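Endosialidase (PDB 4HIZ) cleaves internal alpha-2,8 and alpha-2,9 linkages of sialic acid polymers, and probably serves the phage in breaking down the capsule of its bacterial host. Local coordinates at residues I339-E342 and Y343-A347; S378-L381 and G382-N386. One frame throughout, in Å; residues are numbered along the deposited sequence.

Overall arrangement
Both contacts belong to the catalytic beta propeller: interaction 1 joins two consecutive blades, and interaction 2 lies in the second of them. They follow one another along the chain, with centres about 15 Å apart. Interaction 1 (339-347) is the short helical crossing from strand 335-338, outermost in the preceding four-stranded antiparallel sheet, to strand 347-355, which starts the next sheet. Interaction 2 (378-386) is the hairpin that joins the third and fourth strands of this second sheet, 374-378 and 386-389. The two meet where Ile339 CG2 packs against Trp385 NE1 at 3.8 Å. The connection between blades is thereby packed onto the hairpin at the end of the blade it leads into.

Interaction 1: I339-E342 and Y343-A347; sequences ISQE and YADNA
Tyr343 N and Ala344 N both bond to Ser340 O, each at 3.0 Å, and Asp345 N bonds to Gln341 O, which winds residues 341-344 into a single helical turn. The Gln341 and Asp345 side chains bridge this turn from the outside: NE2 donates to OD1 at 2.9 Å, reaching the oxygen from above the carboxylate plane, 35° out of it. A bend in the Gln341 chain, chi2 68°, swings the amide forward along the helix, toward its partner four residues on. NE2 also bonds to Arg317 O, so the amide also ties the turn to the residue just before strand 318-324 of the same chain. On another side of the helix Glu342 and Tyr343 run alongside each other in the same direction. Glu342 CG sits over the phenol, 4.0 Å from its centroid, in a CH-pi contact, and the carboxylate beyond it stacks on the ring with the two planes 18° apart. Tyr387 also stacks with this ring, while Ser340 CB lies at its edge, 4.3 Å from Tyr343 CD2. The turn is the crossing between two blades of the propeller, after strand 335-338 and before strand 347-355. Its buried side rests on Ile339, whose CD1 lies 3.9 Å from Tyr343 CB and whose CG1 lies 4.2 Å from Ala344 CB; Leu319 adds to this apolar cluster. A type II beta turn from Ala344 to Ala347 ends the helix and sends the chain into the new blade. Water 2 donates to Glu342 O at 2.8 Å and, more weakly, to Asp345 OD2.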
# COMPACT_ATOMS: atom_id res chain seq x y z
N ILE A 339 30.12 -12.62 -34.40
CA ILE A 339 31.48 -12.17 -34.13
C ILE A 339 32.41 -13.38 -34.26
O ILE A 339 31.96 -14.53 -34.37
CB ILE A 339 31.58 -11.53 -32.72
CG1 ILE A 339 31.38 -12.58 -31.60
CG2 ILE A 339 30.58 -10.39 -32.60
CD1 ILE A 339 31.70 -12.00 -30.18
N SER A 340 33.71 -13.12 -34.29
CA SER A 340 34.72 -14.16 -34.49
C SER A 340 34.70 -15.20 -33.37
O SER A 340 34.40 -14.87 -32.22
CB SER A 340 36.11 -13.51 -34.53
OG SER A 340 36.19 -12.54 -35.58
N GLN A 341 35.11 -16.43 -33.70
CA GLN A 341 35.09 -17.51 -32.73
C GLN A 341 35.93 -17.18 -31.49
O GLN A 341 35.56 -17.53 -30.35
CB GLN A 341 35.63 -18.79 -33.40
CG GLN A 341 35.35 -20.03 -32.55
CD GLN A 341 33.87 -20.30 -32.51
OE1 GLN A 341 33.25 -20.52 -33.56
NE2 GLN A 341 33.28 -20.26 -31.32
N GLU A 342 37.05 -16.49 -31.71
CA GLU A 342 37.97 -16.11 -30.63
C GLU A 342 37.24 -15.39 -29.50
O GLU A 342 37.56 -15.57 -28.31
CB GLU A 342 39.06 -15.20 -31.19
CG GLU A 342 40.00 -14.63 -30.17
CD GLU A 342 41.17 -13.86 -30.78
OE1 GLU A 342 41.20 -13.67 -32.01
OE2 GLU A 342 42.06 -13.44 -30.01
N TYR A 343 36.28 -14.55 -29.87
CA TYR A 343 35.59 -13.70 -28.88
C TYR A 343 34.22 -14.26 -28.51
O TYR A 343 33.63 -13.85 -27.51
CB TYR A 343 35.48 -12.28 -29.45
CG TYR A 343 36.85 -11.66 -29.62
CD1 TYR A 343 37.56 -11.19 -28.52
CD2 TYR A 343 37.48 -11.64 -30.88
CE1 TYR A 343 38.83 -10.65 -28.66
CE2 TYR A 343 38.74 -11.12 -31.02
CZ TYR A 343 39.41 -10.62 -29.93
OH TYR A 343 40.67 -10.07 -30.10
N ALA A 344 33.72 -15.23 -29.30
CA ALA A 344 32.46 -15.93 -28.95
C ALA A 344 32.67 -17.04 -27.91
O ALA A 344 31.73 -17.40 -27.18
CB ALA A 344 31.81 -16.53 -30.21
N ASP A 345 33.88 -17.62 -27.87
CA ASP A 345 34.14 -18.71 -26.92
C ASP A 345 33.92 -18.16 -25.52
O ASP A 345 34.23 -17.00 -25.26
CB ASP A 345 35.59 -19.21 -27.01
CG ASP A 345 35.87 -19.95 -28.30
OD1 ASP A 345 34.89 -20.47 -28.89
OD2 ASP A 345 37.05 -20.06 -28.72
N ASN A 346 33.37 -18.98 -24.63
CA ASN A 346 33.15 -18.51 -23.25
C ASN A 346 32.41 -17.17 -23.15
O ASN A 346 32.74 -16.34 -22.30
CB ASN A 346 34.49 -18.38 -22.53
CG ASN A 346 35.31 -19.66 -22.59
OD1 ASN A 346 36.45 -19.69 -23.10
ND2 ASN A 346 34.73 -20.72 -22.10
N ALA A 347 31.42 -16.96 -24.01
CA ALA A 347 30.71 -15.68 -24.07
C ALA A 347 29.21 -15.89 -24.23
O ALA A 347 28.76 -16.96 -24.68
CB ALA A 347 31.30 -14.81 -25.21
O HOH W 1 36.28 -15.50 -25.91
O HOH W 2 39.24 -17.66 -27.53

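Interaction 2: S378-L381 and G382-N386; sequences SADL and GENWN. With CA (calcium ion), chain B.
Ser378 lays its CB over one face of the Trp385 indole, 3.7 Å from the centroid of the six-membered ring, a CH-pi contact set toward the rim. The two residues open and close the sequence Ser-Ala-Asp-Leu-Gly-Glu-Asn-Trp, an Asp box, the hairpin motif that recurs in sialidase propellers between the third and fourth strands of a blade. With OG anti to the backbone N (chi1 172°), the serine hydroxyl points into the loop. There it accepts from Gly382 N at 2.8 Å and from Asp380 N at 3.2 Å, the latter forming an ST turn, and it lies close to Asn384 O as well. Asp380 ties the other side of the loop together: OD1 takes Asn384 N at 2.9 Å and OD2 takes Asn384 ND2 at 2.9 Å, both through syn lone pairs. The second of these bonds is nearly straight, 176°, and lies in the amide plane of Asn384, so the carboxylate holds both the backbone and the side chain of one residue. Between these grips, a type I' beta turn runs from Asp380 to Glu383; Gly382 takes the positive phi (96°) of its third position, where the absence of a CB leaves room for Leu381 O. Trp385 packs inward on Leu359, Leu361 and Ile339, and its NE1 makes a weak bond to Gly382 O at 3.1 Å. The turn also presents a carbonyl to metal: Glu383 O binds a calcium ion at 2.5 Å, whose shell is completed by five waters and one further atom. One of those waters, water 5, donates to Asn384 OD1 at 3.0 Å.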
# COMPACT_ATOMS: atom_id res chain seq x y z
N SER A 378 31.23 -2.32 -35.12
CA SER A 378 31.16 -2.69 -36.54
C SER A 378 30.65 -1.49 -37.28
O SER A 378 29.65 -0.89 -36.89
CB SER A 378 30.19 -3.85 -36.75
OG SER A 378 29.98 -4.08 -38.14
N ALA A 379 31.33 -1.15 -38.37
CA ALA A 379 30.91 -0.05 -39.24
C ALA A 379 30.07 -0.56 -40.42
O ALA A 379 29.64 0.24 -41.28
CB ALA A 379 32.13 0.71 -39.76
N ASP A 380 29.82 -1.86 -40.47
CA ASP A 380 29.05 -2.44 -41.56
C ASP A 380 27.95 -3.39 -41.08
O ASP A 380 27.71 -4.45 -41.68
CB ASP A 380 29.98 -3.12 -42.59
CG ASP A 380 30.75 -4.29 -42.02
OD1 ASP A 380 30.55 -4.63 -40.83
OD2 ASP A 380 31.57 -4.90 -42.77
N LEU A 381 27.27 -2.97 -40.02
CA LEU A 381 26.05 -3.64 -39.58
C LEU A 381 26.32 -5.08 -39.18
O LEU A 381 25.47 -5.95 -39.36
CB LEU A 381 24.96 -3.57 -40.67
CG LEU A 381 24.69 -2.14 -41.12
CD1 LEU A 381 23.75 -2.08 -42.32
CD2 LEU A 381 24.13 -1.37 -39.94
N GLY A 382 27.50 -5.34 -38.64
CA GLY A 382 27.74 -6.63 -38.02
C GLY A 382 28.43 -7.65 -38.93
O GLY A 382 28.64 -8.80 -38.52
N GLU A 383 28.76 -7.27 -40.16
CA GLU A 383 29.49 -8.19 -41.03
C GLU A 383 30.95 -8.33 -40.60
O GLU A 383 31.52 -9.40 -40.70
CB GLU A 383 29.44 -7.75 -42.49
CG GLU A 383 28.04 -7.54 -43.01
CD GLU A 383 27.50 -8.74 -43.73
OE1 GLU A 383 27.45 -9.83 -43.13
OE2 GLU A 383 27.16 -8.59 -44.92
N ASN A 384 31.54 -7.23 -40.13
CA ASN A 384 32.93 -7.25 -39.66
C ASN A 384 33.06 -6.41 -38.40
O ASN A 384 32.43 -5.36 -38.30
CB ASN A 384 33.84 -6.67 -40.73
CG ASN A 384 33.92 -7.58 -41.95
OD1 ASN A 384 34.61 -8.59 -41.93
ND2 ASN A 384 33.17 -7.25 -42.98
N TRP A 385 33.90 -6.86 -37.46
CA TRP A 385 34.01 -6.18 -36.19
C TRP A 385 35.46 -5.87 -35.86
O TRP A 385 36.38 -6.58 -36.34
CB TRP A 385 33.47 -7.10 -35.11
CG TRP A 385 32.05 -7.47 -35.25
CD1 TRP A 385 31.54 -8.51 -35.98
CD2 TRP A 385 30.92 -6.84 -34.60
NE1 TRP A 385 30.16 -8.55 -35.85
CE2 TRP A 385 29.76 -7.54 -35.01
CE3 TRP A 385 30.78 -5.73 -33.74
CZ2 TRP A 385 28.48 -7.19 -34.59
CZ3 TRP A 385 29.50 -5.38 -33.32
CH2 TRP A 385 28.37 -6.11 -33.74
N ASN A 386 35.67 -4.83 -35.05
CA ASN A 386 36.93 -4.53 -34.38
C ASN A 386 36.72 -4.83 -32.89
O ASN A 386 35.70 -4.41 -32.32
CB ASN A 386 37.24 -3.05 -34.55
CG ASN A 386 37.49 -2.70 -36.01
OD1 ASN A 386 36.77 -1.90 -36.62
ND2 ASN A 386 38.50 -3.32 -36.57
CA CA B . 31.75 -11.91 -40.62
O HOH W 3 33.38 -2.85 -39.29
O HOH W 4 29.71 -11.29 -39.16
O HOH W 5 33.44 -11.32 -42.19
O HOH W 6 32.87 -13.52 -41.74
O HOH W 7 32.67 -11.82 -38.15
O HOH W 8 30.99 -13.93 -39.40